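Local coordinates for protein GDP-mannose-dependent alpha-(1-6)-phosphatidylinositol monomannoside mannosyltransferase (Corynebacterium glutamicum, PDB 3OKP) that is a bacterial glycosyltransferase of the GT-B clan, built from two Rossmann-like domains, with guanosine-5'-diphosphate-alpha-D-mannose bound in the crystal, at residues D27-Q32 / I37-S42; K6-T11 / H76-I81; K218-V223 / Q253-L258. All coordinates share one frame; numbering follows the deposited sequence.

Contact 1 (D27-Q32 / I37-S42)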
ATOM      1  N   ASP A  27       0.136 -11.471   1.550  1.00 11.54           N
ATOM      2  CA  ASP A  27       1.526 -11.262   1.954  1.00 11.66           C
ATOM      3  C   ASP A  27       1.740 -11.287   3.470  1.00 11.29           C
ATOM      4  O   ASP A  27       2.772 -11.766   3.936  1.00 11.36           O
ATOM      5  CB  ASP A  27       2.093  -9.985   1.329  1.00 11.88           C
ATOM      6  CG  ASP A  27       2.173 -10.057  -0.191  1.00 12.68           C
ATOM      7  OD1 ASP A  27       2.199 -11.176  -0.748  1.00 12.45           O
ATOM      8  OD2 ASP A  27       2.209  -8.987  -0.832  1.00 13.61           O
ATOM      9  N   PHE A  28       0.771 -10.788   4.237  1.00 10.77           N
ATOM     10  CA  PHE A  28       0.842 -10.890   5.699  1.00 10.68           C
ATOM     11  C   PHE A  28       0.700 -12.327   6.203  1.00 10.64           C
ATOM     12  O   PHE A  28       1.433 -12.743   7.106  1.00 10.78           O
ATOM     13  CB  PHE A  28      -0.173  -9.968   6.388  1.00 10.37           C
ATOM     14  CG  PHE A  28       0.406  -8.651   6.819  1.00 10.29           C
ATOM     15  CD1 PHE A  28       1.400  -8.600   7.794  1.00 10.34           C
ATOM     16  CD2 PHE A  28      -0.044  -7.461   6.259  1.00 10.19           C
ATOM     17  CE1 PHE A  28       1.948  -7.387   8.197  1.00 10.86           C
ATOM     18  CE2 PHE A  28       0.498  -6.239   6.655  1.00 10.56           C
ATOM     19  CZ  PHE A  28       1.495  -6.202   7.626  1.00 10.69           C
ATOM     20  N   ILE A  29      -0.231 -13.081   5.618  1.00 10.60           N
ATOM     21  CA  ILE A  29      -0.445 -14.487   6.001  1.00 10.84           C
ATOM     22  C   ILE A  29       0.813 -15.325   5.735  1.00 11.18           C
ATOM     23  O   ILE A  29       1.178 -16.187   6.542  1.00 11.32           O
ATOM     24  CB  ILE A  29      -1.689 -15.107   5.295  1.00 10.70           C
ATOM     25  CG1 ILE A  29      -2.982 -14.478   5.827  1.00 10.52           C
ATOM     26  CG2 ILE A  29      -1.739 -16.617   5.507  1.00 11.25           C
ATOM     27  CD1 ILE A  29      -4.211 -14.703   4.935  1.00 10.52           C
ATOM     28  N   ALA A  30       1.479 -15.043   4.616  1.00 11.37           N
ATOM     29  CA  ALA A  30       2.689 -15.756   4.206  1.00 11.89           C
ATOM     30  C   ALA A  30       3.863 -15.594   5.182  1.00 12.08           C
ATOM     31  O   ALA A  30       4.786 -16.406   5.181  1.00 12.51           O
ATOM     32  CB  ALA A  30       3.095 -15.342   2.790  1.00 12.07           C
ATOM     33  N   THR A  31       3.815 -14.557   6.019  1.00 12.03           N
ATOM     34  CA  THR A  31       4.856 -14.312   7.027  1.00 12.25           C
ATOM     35  C   THR A  31       4.675 -15.169   8.284  1.00 12.47           C
ATOM     36  O   THR A  31       5.591 -15.280   9.103  1.00 12.76           O
ATOM     37  CB  THR A  31       4.915 -12.825   7.458  1.00 12.18           C
ATOM     38  OG1 THR A  31       3.698 -12.460   8.123  1.00 11.95           O
ATOM     39  CG2 THR A  31       5.145 -11.905   6.262  1.00 11.95           C
ATOM     40  N   GLN A  32       3.496 -15.769   8.430  1.00 12.24           N
ATOM     41  CA  GLN A  32       3.170 -16.552   9.623  1.00 12.51           C
ATOM     42  C   GLN A  32       3.368 -18.050   9.404  1.00 12.95           C
ATOM     43  O   GLN A  32       3.496 -18.509   8.267  1.00 12.95           O
ATOM     44  CB  GLN A  32       1.725 -16.273  10.066  1.00 12.01           C
ATOM     45  CG  GLN A  32       1.408 -14.792  10.295  1.00 11.58           C
ATOM     46  CD  GLN A  32       2.242 -14.179  11.409  1.00 11.91           C
ATOM     47  OE1 GLN A  32       2.103 -14.545  12.577  1.00 12.13           O
ATOM     48  NE2 GLN A  32       3.114 -13.243  11.050  1.00 12.04           N
ATOM     49  N   ILE A  37      -2.553 -20.793  10.818  1.00 13.37           N
ATOM     50  CA  ILE A  37      -3.448 -19.942  10.037  1.00 12.82           C
ATOM     51  C   ILE A  37      -4.536 -20.755   9.342  1.00 12.58           C
ATOM     52  O   ILE A  37      -4.249 -21.776   8.707  1.00 12.81           O
ATOM     53  CB  ILE A  37      -2.672 -19.132   8.953  1.00 12.94           C
ATOM     54  CG1 ILE A  37      -1.679 -18.147   9.590  1.00 13.33           C
ATOM     55  CG2 ILE A  37      -3.646 -18.427   7.991  1.00 12.72           C
ATOM     56  CD1 ILE A  37      -2.306 -16.877  10.190  1.00 14.26           C
ATOM     57  N   VAL A  38      -5.781 -20.296   9.480  1.00 11.69           N
ATOM     58  CA  VAL A  38      -6.904 -20.794   8.687  1.00 11.23           C
ATOM     59  C   VAL A  38      -7.634 -19.584   8.096  1.00 10.46           C
ATOM     60  O   VAL A  38      -7.814 -18.575   8.777  1.00 10.10           O
ATOM     61  CB  VAL A  38      -7.900 -21.649   9.527  1.00 11.47           C
ATOM     62  CG1 VAL A  38      -8.973 -22.267   8.631  1.00 11.49           C
ATOM     63  CG2 VAL A  38      -7.170 -22.750  10.302  1.00 12.12           C
ATOM     64  N   VAL A  39      -8.032 -19.681   6.830  1.00 10.18           N
ATOM     65  CA  VAL A  39      -8.776 -18.603   6.172  1.00  9.81           C
ATOM     66  C   VAL A  39     -10.220 -19.023   5.905  1.00  9.86           C
ATOM     67  O   VAL A  39     -10.478 -20.146   5.467  1.00 10.06           O
ATOM     68  CB  VAL A  39      -8.098 -18.140   4.850  1.00  9.91           C
ATOM     69  CG1 VAL A  39      -8.905 -17.027   4.172  1.00  9.51           C
ATOM     70  CG2 VAL A  39      -6.670 -17.666   5.114  1.00  9.74           C
ATOM     71  N   PHE A  40     -11.145 -18.111   6.197  1.00  9.59           N
ATOM     72  CA  PHE A  40     -12.560 -18.245   5.858  1.00  9.77           C
ATOM     73  C   PHE A  40     -12.897 -17.115   4.879  1.00  9.94           C
ATOM     74  O   PHE A  40     -12.987 -15.945   5.267  1.00  9.42           O
ATOM     75  CB  PHE A  40     -13.415 -18.181   7.136  1.00  9.72           C
ATOM     76  CG  PHE A  40     -14.902 -18.340   6.910  1.00  9.99           C
ATOM     77  CD1 PHE A  40     -15.404 -19.358   6.098  1.00 10.30           C
ATOM     78  CD2 PHE A  40     -15.803 -17.483   7.546  1.00  9.94           C
ATOM     79  CE1 PHE A  40     -16.779 -19.506   5.902  1.00 10.41           C
ATOM     80  CE2 PHE A  40     -17.179 -17.622   7.361  1.00  9.55           C
ATOM     81  CZ  PHE A  40     -17.669 -18.634   6.536  1.00 10.06           C
ATOM     82  N   ALA A  41     -13.054 -17.472   3.605  1.00 10.38           N
ATOM     83  CA  ALA A  41     -13.190 -16.480   2.535  1.00 10.75           C
ATOM     84  C   ALA A  41     -14.361 -16.756   1.591  1.00 11.41           C
ATOM     85  O   ALA A  41     -14.731 -17.906   1.366  1.00 11.56           O
ATOM     86  CB  ALA A  41     -11.885 -16.376   1.746  1.00 10.52           C
ATOM     87  N   SER A  42     -14.932 -15.687   1.041  1.00 11.87           N
ATOM     88  CA  SER A  42     -15.961 -15.794   0.003  1.00 13.01           C
ATOM     89  C   SER A  42     -15.403 -16.422  -1.282  1.00 13.81           C
ATOM     90  O   SER A  42     -14.186 -16.564  -1.439  1.00 13.61           O
ATOM     91  CB  SER A  42     -16.556 -14.416  -0.296  1.00 13.01           C
ATOM     92  OG  SER A  42     -15.550 -13.507  -0.699  1.00 13.18           O
TER

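Contact 2 (K6-T11 / H76-I81)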
ATOM      1  N   LYS A   6      -3.635 -19.899  17.378  1.00 15.14           N
ATOM      2  CA  LYS A   6      -4.176 -20.170  16.050  1.00 14.60           C
ATOM      3  C   LYS A   6      -5.125 -19.052  15.622  1.00 13.64           C
ATOM      4  O   LYS A   6      -5.932 -18.572  16.422  1.00 13.48           O
ATOM      5  CB  LYS A   6      -4.909 -21.511  16.060  1.00 15.21           C
ATOM      6  CG  LYS A   6      -5.027 -22.199  14.712  1.00 16.22           C
ATOM      7  CD  LYS A   6      -5.282 -23.686  14.922  1.00 18.80           C
ATOM      8  CE  LYS A   6      -5.610 -24.404  13.623  1.00 19.41           C
ATOM      9  NZ  LYS A   6      -5.998 -25.824  13.886  1.00 20.11           N
ATOM     10  N   THR A   7      -5.021 -18.649  14.356  1.00 12.70           N
ATOM     11  CA  THR A   7      -5.781 -17.516  13.834  1.00 11.86           C
ATOM     12  C   THR A   7      -6.705 -17.911  12.684  1.00 11.50           C
ATOM     13  O   THR A   7      -6.285 -18.580  11.734  1.00 11.34           O
ATOM     14  CB  THR A   7      -4.843 -16.377  13.359  1.00 11.57           C
ATOM     15  OG1 THR A   7      -3.949 -16.015  14.417  1.00 11.91           O
ATOM     16  CG2 THR A   7      -5.643 -15.144  12.931  1.00 10.84           C
ATOM     17  N   LEU A   8      -7.965 -17.493  12.790  1.00 11.07           N
ATOM     18  CA  LEU A   8      -8.904 -17.574  11.679  1.00 10.80           C
ATOM     19  C   LEU A   8      -9.028 -16.198  11.034  1.00 10.43           C
ATOM     20  O   LEU A   8      -9.403 -15.225  11.695  1.00 10.59           O
ATOM     21  CB  LEU A   8     -10.277 -18.078  12.143  1.00 10.98           C
ATOM     22  CG  LEU A   8     -11.402 -18.172  11.101  1.00 10.99           C
ATOM     23  CD1 LEU A   8     -11.108 -19.243  10.051  1.00 11.04           C
ATOM     24  CD2 LEU A   8     -12.736 -18.436  11.779  1.00 11.24           C
ATOM     25  N   VAL A   9      -8.694 -16.125   9.749  1.00 10.05           N
ATOM     26  CA  VAL A   9      -8.829 -14.894   8.974  1.00  9.85           C
ATOM     27  C   VAL A   9     -10.182 -14.902   8.263  1.00  9.79           C
ATOM     28  O   VAL A   9     -10.457 -15.787   7.446  1.00 10.09           O
ATOM     29  CB  VAL A   9      -7.676 -14.728   7.944  1.00  9.67           C
ATOM     30  CG1 VAL A   9      -7.805 -13.406   7.191  1.00  9.70           C
ATOM     31  CG2 VAL A   9      -6.314 -14.823   8.630  1.00  9.83           C
ATOM     32  N   VAL A  10     -11.020 -13.921   8.592  1.00  9.62           N
ATOM     33  CA  VAL A  10     -12.375 -13.819   8.048  1.00  9.58           C
ATOM     34  C   VAL A  10     -12.414 -12.657   7.063  1.00  9.56           C
ATOM     35  O   VAL A  10     -12.173 -11.510   7.442  1.00  9.24           O
ATOM     36  CB  VAL A  10     -13.425 -13.609   9.174  1.00  9.70           C
ATOM     37  CG1 VAL A  10     -14.832 -13.437   8.592  1.00  9.75           C
ATOM     38  CG2 VAL A  10     -13.391 -14.766  10.165  1.00  9.37           C
ATOM     39  N   THR A  11     -12.715 -12.953   5.800  1.00  9.76           N
ATOM     40  CA  THR A  11     -12.542 -11.957   4.743  1.00  9.94           C
ATOM     41  C   THR A  11     -13.380 -12.191   3.483  1.00 10.37           C
ATOM     42  O   THR A  11     -13.561 -13.326   3.037  1.00 10.34           O
ATOM     43  CB  THR A  11     -11.031 -11.801   4.362  1.00  9.86           C
ATOM     44  OG1 THR A  11     -10.873 -10.768   3.385  1.00 10.09           O
ATOM     45  CG2 THR A  11     -10.437 -13.115   3.836  1.00  9.79           C
ATOM     46  N   HIS A  76     -22.737 -18.045  12.007  1.00 12.11           N
ATOM     47  CA  HIS A  76     -22.852 -19.439  12.460  1.00 12.91           C
ATOM     48  C   HIS A  76     -21.706 -20.294  11.922  1.00 12.69           C
ATOM     49  O   HIS A  76     -21.104 -21.077  12.663  1.00 12.88           O
ATOM     50  CB  HIS A  76     -24.202 -20.042  12.039  1.00 13.43           C
ATOM     51  CG  HIS A  76     -24.400 -21.461  12.482  1.00 14.53           C
ATOM     52  ND1 HIS A  76     -25.270 -21.811  13.492  1.00 15.55           N
ATOM     53  CD2 HIS A  76     -23.840 -22.619  12.053  1.00 15.54           C
ATOM     54  CE1 HIS A  76     -25.241 -23.122  13.665  1.00 16.27           C
ATOM     55  NE2 HIS A  76     -24.378 -23.635  12.807  1.00 15.92           N
ATOM     56  N   ALA A  77     -21.423 -20.139  10.629  1.00 12.36           N
ATOM     57  CA  ALA A  77     -20.354 -20.878   9.966  1.00 12.29           C
ATOM     58  C   ALA A  77     -18.990 -20.506  10.543  1.00 11.95           C
ATOM     59  O   ALA A  77     -18.145 -21.378  10.757  1.00 11.85           O
ATOM     60  CB  ALA A  77     -20.388 -20.633   8.465  1.00 12.09           C
ATOM     61  N   MET A  78     -18.790 -19.211  10.793  1.00 11.57           N
ATOM     62  CA  MET A  78     -17.571 -18.715  11.437  1.00 11.35           C
ATOM     63  C   MET A  78     -17.410 -19.315  12.834  1.00 11.89           C
ATOM     64  O   MET A  78     -16.322 -19.768  13.199  1.00 11.78           O
ATOM     65  CB  MET A  78     -17.584 -17.185  11.521  1.00 10.92           C
ATOM     66  CG  MET A  78     -16.326 -16.592  12.152  1.00 10.74           C
ATOM     67  SD  MET A  78     -16.464 -14.852  12.595  1.00 10.35           S
ATOM     68  CE  MET A  78     -17.663 -14.918  13.927  1.00 10.79           C
ATOM     69  N   ALA A  79     -18.503 -19.320  13.596  1.00 12.55           N
ATOM     70  CA  ALA A  79     -18.524 -19.851  14.957  1.00 13.40           C
ATOM     71  C   ALA A  79     -18.119 -21.325  15.023  1.00 14.08           C
ATOM     72  O   ALA A  79     -17.374 -21.726  15.919  1.00 14.31           O
ATOM     73  CB  ALA A  79     -19.903 -19.645  15.588  1.00 13.81           C
ATOM     74  N   GLU A  80     -18.609 -22.127  14.078  1.00 14.58           N
ATOM     75  CA  GLU A  80     -18.306 -23.559  14.071  1.00 15.39           C
ATOM     76  C   GLU A  80     -16.857 -23.864  13.686  1.00 15.09           C
ATOM     77  O   GLU A  80     -16.283 -24.841  14.170  1.00 15.37           O
ATOM     78  CB  GLU A  80     -19.292 -24.334  13.191  1.00 15.85           C
ATOM     79  CG  GLU A  80     -20.633 -24.624  13.878  1.00 17.75           C
ATOM     80  CD  GLU A  80     -20.481 -25.406  15.179  1.00 19.27           C
ATOM     81  OE1 GLU A  80     -19.899 -26.512  15.153  1.00 19.51           O
ATOM     82  OE2 GLU A  80     -20.942 -24.910  16.230  1.00 20.17           O
ATOM     83  N   ILE A  81     -16.275 -23.024  12.832  1.00 14.42           N
ATOM     84  CA  ILE A  81     -14.859 -23.135  12.476  1.00 14.32           C
ATOM     85  C   ILE A  81     -13.981 -22.797  13.686  1.00 14.48           C
ATOM     86  O   ILE A  81     -13.013 -23.507  13.975  1.00 14.49           O
ATOM     87  CB  ILE A  81     -14.488 -22.239  11.263  1.00 13.78           C
ATOM     88  CG1 ILE A  81     -15.232 -22.706  10.003  1.00 14.04           C
ATOM     89  CG2 ILE A  81     -12.972 -22.247  11.022  1.00 13.21           C
ATOM     90  CD1 ILE A  81     -15.268 -21.672   8.874  1.00 13.53           C
TER

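Contact 3 (K218-V223 / Q253-L258)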
ATOM      1  N   LYS A 218       3.675  20.070 -15.061  1.00  9.92           N
ATOM      2  CA  LYS A 218       3.720  21.531 -14.975  1.00 10.53           C
ATOM      3  C   LYS A 218       5.073  22.051 -14.482  1.00 10.17           C
ATOM      4  O   LYS A 218       5.449  23.188 -14.771  1.00 10.57           O
ATOM      5  CB  LYS A 218       2.577  22.059 -14.101  1.00 10.77           C
ATOM      6  CG  LYS A 218       1.204  21.953 -14.765  1.00 11.91           C
ATOM      7  CD  LYS A 218       0.088  22.435 -13.856  1.00 12.20           C
ATOM      8  CE  LYS A 218      -1.279  22.146 -14.461  1.00 14.41           C
ATOM      9  NZ  LYS A 218      -2.378  22.775 -13.668  1.00 15.89           N
ATOM     10  N   ALA A 219       5.798  21.211 -13.747  1.00  9.53           N
ATOM     11  CA  ALA A 219       7.136  21.553 -13.265  1.00  9.25           C
ATOM     12  C   ALA A 219       8.229  21.301 -14.312  1.00  9.06           C
ATOM     13  O   ALA A 219       9.338  21.834 -14.195  1.00  8.88           O
ATOM     14  CB  ALA A 219       7.446  20.797 -11.974  1.00  8.82           C
ATOM     15  N   MET A 220       7.912  20.506 -15.337  1.00  8.82           N
ATOM     16  CA  MET A 220       8.916  20.110 -16.335  1.00  8.79           C
ATOM     17  C   MET A 220       9.606  21.240 -17.136  1.00  9.11           C
ATOM     18  O   MET A 220      10.817  21.175 -17.329  1.00  9.01           O
ATOM     19  CB  MET A 220       8.409  18.995 -17.262  1.00  8.76           C
ATOM     20  CG  MET A 220       8.409  17.598 -16.625  1.00  8.56           C
ATOM     21  SD  MET A 220       9.990  17.044 -15.928  1.00  8.58           S
ATOM     22  CE  MET A 220      10.911  16.656 -17.413  1.00  8.25           C
ATOM     23  N   PRO A 221       8.849  22.262 -17.613  1.00  9.44           N
ATOM     24  CA  PRO A 221       9.517  23.314 -18.398  1.00  9.78           C
ATOM     25  C   PRO A 221      10.786  23.882 -17.747  1.00  9.79           C
ATOM     26  O   PRO A 221      11.799  24.046 -18.431  1.00  9.84           O
ATOM     27  CB  PRO A 221       8.438  24.392 -18.536  1.00 10.21           C
ATOM     28  CG  PRO A 221       7.160  23.616 -18.517  1.00 10.47           C
ATOM     29  CD  PRO A 221       7.398  22.516 -17.506  1.00  9.69           C
ATOM     30  N   GLN A 222      10.742  24.162 -16.445  1.00  9.65           N
ATOM     31  CA  GLN A 222      11.934  24.654 -15.741  1.00  9.79           C
ATOM     32  C   GLN A 222      13.023  23.590 -15.637  1.00  9.00           C
ATOM     33  O   GLN A 222      14.206  23.896 -15.804  1.00  9.03           O
ATOM     34  CB  GLN A 222      11.581  25.204 -14.357  1.00 10.05           C
ATOM     35  CG  GLN A 222      11.014  26.616 -14.386  1.00 11.95           C
ATOM     36  CD  GLN A 222      10.636  27.112 -13.005  1.00 14.38           C
ATOM     37  OE1 GLN A 222       9.459  27.127 -12.642  1.00 15.77           O
ATOM     38  NE2 GLN A 222      11.633  27.504 -12.222  1.00 14.93           N
ATOM     39  N   VAL A 223      12.619  22.347 -15.369  1.00  8.21           N
ATOM     40  CA  VAL A 223      13.557  21.219 -15.311  1.00  7.81           C
ATOM     41  C   VAL A 223      14.281  21.059 -16.650  1.00  7.81           C
ATOM     42  O   VAL A 223      15.511  20.974 -16.693  1.00  7.73           O
ATOM     43  CB  VAL A 223      12.855  19.892 -14.904  1.00  7.45           C
ATOM     44  CG1 VAL A 223      13.842  18.724 -14.907  1.00  7.37           C
ATOM     45  CG2 VAL A 223      12.198  20.023 -13.527  1.00  7.15           C
ATOM     46  N   GLN A 253       8.775  15.916 -25.887  1.00 14.14           N
ATOM     47  CA  GLN A 253      10.058  15.245 -26.093  1.00 13.64           C
ATOM     48  C   GLN A 253      10.694  14.771 -24.787  1.00 12.98           C
ATOM     49  O   GLN A 253      11.567  13.900 -24.801  1.00 12.93           O
ATOM     50  CB  GLN A 253      11.039  16.161 -26.828  1.00 13.81           C
ATOM     51  CG  GLN A 253      10.636  16.516 -28.247  1.00 14.16           C
ATOM     52  CD  GLN A 253      11.619  17.464 -28.896  1.00 14.68           C
ATOM     53  OE1 GLN A 253      11.458  18.687 -28.825  1.00 15.24           O
ATOM     54  NE2 GLN A 253      12.660  16.909 -29.512  1.00 13.18           N
ATOM     55  N   ASN A 254      10.256  15.345 -23.667  1.00 12.21           N
ATOM     56  CA  ASN A 254      10.843  15.039 -22.359  1.00 11.53           C
ATOM     57  C   ASN A 254       9.910  14.299 -21.395  1.00 11.27           C
ATOM     58  O   ASN A 254      10.254  14.080 -20.229  1.00 10.83           O
ATOM     59  CB  ASN A 254      11.350  16.323 -21.699  1.00 11.11           C
ATOM     60  CG  ASN A 254      12.442  17.000 -22.500  1.00 10.89           C
ATOM     61  OD1 ASN A 254      12.170  17.698 -23.477  1.00  9.66           O
ATOM     62  ND2 ASN A 254      13.689  16.808 -22.078  1.00  9.79           N
ATOM     63  N   VAL A 255       8.729  13.931 -21.884  1.00 11.42           N
ATOM     64  CA  VAL A 255       7.737  13.216 -21.082  1.00 11.48           C
ATOM     65  C   VAL A 255       7.313  11.953 -21.826  1.00 11.85           C
ATOM     66  O   VAL A 255       6.899  12.017 -22.987  1.00 12.07           O
ATOM     67  CB  VAL A 255       6.497  14.102 -20.765  1.00 11.64           C
ATOM     68  CG1 VAL A 255       5.441  13.313 -20.001  1.00 11.66           C
ATOM     69  CG2 VAL A 255       6.900  15.337 -19.966  1.00 11.30           C
ATOM     70  N   LYS A 256       7.424  10.810 -21.153  1.00 11.78           N
ATOM     71  CA  LYS A 256       7.077   9.525 -21.752  1.00 12.25           C
ATOM     72  C   LYS A 256       5.932   8.839 -21.008  1.00 12.38           C
ATOM     73  O   LYS A 256       6.025   8.576 -19.805  1.00 12.10           O
ATOM     74  CB  LYS A 256       8.304   8.602 -21.794  1.00 12.38           C
ATOM     75  CG  LYS A 256       9.555   9.210 -22.445  1.00 13.03           C
ATOM     76  CD  LYS A 256       9.437   9.267 -23.964  1.00 15.14           C
ATOM     77  CE  LYS A 256      10.717   9.786 -24.612  1.00 15.59           C
ATOM     78  NZ  LYS A 256      10.856  11.262 -24.492  1.00 15.65           N
ATOM     79  N   PHE A 257       4.851   8.562 -21.738  1.00 12.53           N
ATOM     80  CA  PHE A 257       3.738   7.776 -21.218  1.00 12.61           C
ATOM     81  C   PHE A 257       3.948   6.317 -21.592  1.00 12.95           C
ATOM     82  O   PHE A 257       3.666   5.902 -22.720  1.00 13.26           O
ATOM     83  CB  PHE A 257       2.403   8.293 -21.763  1.00 12.82           C
ATOM     84  CG  PHE A 257       2.028   9.656 -21.254  1.00 12.66           C
ATOM     85  CD1 PHE A 257       1.305   9.799 -20.075  1.00 12.83           C
ATOM     86  CD2 PHE A 257       2.406  10.801 -21.952  1.00 12.69           C
ATOM     87  CE1 PHE A 257       0.958  11.064 -19.601  1.00 12.92           C
ATOM     88  CE2 PHE A 257       2.070  12.064 -21.485  1.00 12.60           C
ATOM     89  CZ  PHE A 257       1.343  12.197 -20.308  1.00 12.60           C
ATOM     90  N   LEU A 258       4.451   5.543 -20.637  1.00 12.91           N
ATOM     91  CA  LEU A 258       4.855   4.165 -20.896  1.00 13.47           C
ATOM     92  C   LEU A 258       3.716   3.161 -20.725  1.00 14.08           C
ATOM     93  O   LEU A 258       3.871   1.979 -21.044  1.00 14.30           O
ATOM     94  CB  LEU A 258       6.054   3.781 -20.011  1.00 13.11           C
ATOM     95  CG  LEU A 258       7.347   4.603 -20.126  1.00 12.94           C
ATOM     96  CD1 LEU A 258       8.422   4.042 -19.200  1.00 12.46           C
ATOM     97  CD2 LEU A 258       7.866   4.670 -21.565  1.00 13.27           C
TER

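Contact 1 (D27-Q32 / I37-S42)
Ile29 of helix 20-29 reaches Ile37 and Val39 of strand 37-42 with two separate arms. Its CB, directed at the strand, is the fork. The short arm, CG2, meets the CG2 methyl of Ile37 at 3.6 Å, the closest approach between the two segments. The longer arm leaves beside the backbone N (chi1 -69°) and runs on nearly straight through CG1 at chi2 163°, which carries it along to Val39: Ile29 CD1 lies 3.9 Å from Val39 CG2. A beta-branched isoleucine suits this place because one residue can span two strand positions, i and i+2, whose side chains emerge on the same face.

The segments belong to the beta-alpha-beta unit of strand 7-11, helix 20-29 and strand 37-42, the repeating element of a Rossmann-like fold, so the contact joins the helix to the strand that follows it. A type I turn runs from Ile29 to Gln32, in which Gln32 N donates to Ile29 O over 3.0 Å. The turn brings Gln32 back to the strand, and its CB rests 3.9 Å from Ile37 CG1. Beyond CB the chain bends and takes the amide away from the apolar surface. There NE2 donates to Thr31 OG1 at 3.1 Å, nearly straight at 171° and in the amide plane, and it also bonds to Thr373 OG1 of helix 365-377. Glutamine thus offers its CB methylene to Ile37 while its buried amide nitrogen is satisfied elsewhere. Tyr58 packs against both Ile29 and Val39.

Contact 2 (K6-T11 / H76-I81)
The bond from Glu80 N to His76 O, 3.1 Å long, helps shape the helical turn from which Met78 and Ile81 meet Leu8 and Val10 of strand 7-11. No hydrogen bond passes between the two segments; what crosses is apolar. Leu8 stands in the middle. With CG anti to the backbone N (chi1 178°), its two methyls are carried out to the helix, where both embrace one branch of Ile81: Ile81 CG2 lies 3.7 Å from Leu8 CD1 and slightly farther from CD2. The two side chains cross at about a right angle. Leu8 CD2 also touches Met78, whose CG is 4.1 Å away, so the leucine fork fits between residues almost one turn apart on the helix.

Val10, two positions along the strand and on the same face, meets the thioether. Its CG2 methyl is 3.9 Å from Met78 SD and 4.0 Å from Met78 CG. The methionine stays extended through chi1 and chi2, which brings CG and SD to the strand, and the bend at chi3 (68°) then turns CE. Compact valine leaves room for this long, flexible chain, while leucine reaches farther toward the helix.

The segments run nearly antiparallel, at 165°, with axes 10.5 Å apart at closest approach, as expected for a helix lying on a parallel sheet in a Rossmann-like domain. Helix 72-84 connects edge strand 59-63 with strand 89-92 on the far side of strand 7-11, and helix 102-107 flanks Met78 through Thr104 and Ala105.

Contact 3 (K218-V223 / Q253-L258)
Met220 of helix 213-226 carries this contact, meeting Asn254 and Val255 where strand 255-259 begins. Just before it, Ala219 faces a different neighbour, Leu334 of helix 331-342, and its small side chain suits packing against a second helix. Met220 itself points to the strand. Its CG lies 4.3 Å from Val255 CG2, a loose apolar touch, and the chain then folds through chi2 (-54°) and chi3 (-75°). These two bends bring CE to Asn254: Met220 CE is 3.9 Å from the backbone O of Asn254 and 4.3 Å from Asn254 CB. Next comes Pro221, which has no N-H to give to the preceding turn; the helix is kinked here. Val223 follows, packing on Leu338 rather than on the strand.

Asn254 presents its CB and backbone carbonyl oxygen to the methionine, whereas its ND2 bonds to Ala230 O and Pro228 O, which fixes the buried amide ahead of edge strand 255-259. No hydrogen bond links the two segments, and together they bury just 93 Å². The contact between them is therefore probably mainly van der Waals, for which an unbranched, pliable methionine that can bend into place is well suited.

In the fold
Contacts 1 and 2 belong to one Rossmann-like domain, their centres about 12 Å apart, and reach neighbouring strands, 37-42 and 7-11, of the same parallel sheet. The strands are joined by probable backbone hydrogen bonds, such as Phe40 N to Val9 O at 2.7 Å, and Phe40 also packs against Ile81. Contact 3 seats a helix on an edge strand of the other domain, across the chain's centre, about 43 and 51 Å from the centres of contacts 1 and 2. All three are largely buried, although contact 2 includes the partly exposed Ile81. Branched aliphatics dominate contact 1, methionine joins them in contact 2, and in contact 3 a methionine meets backbone as well as side chain.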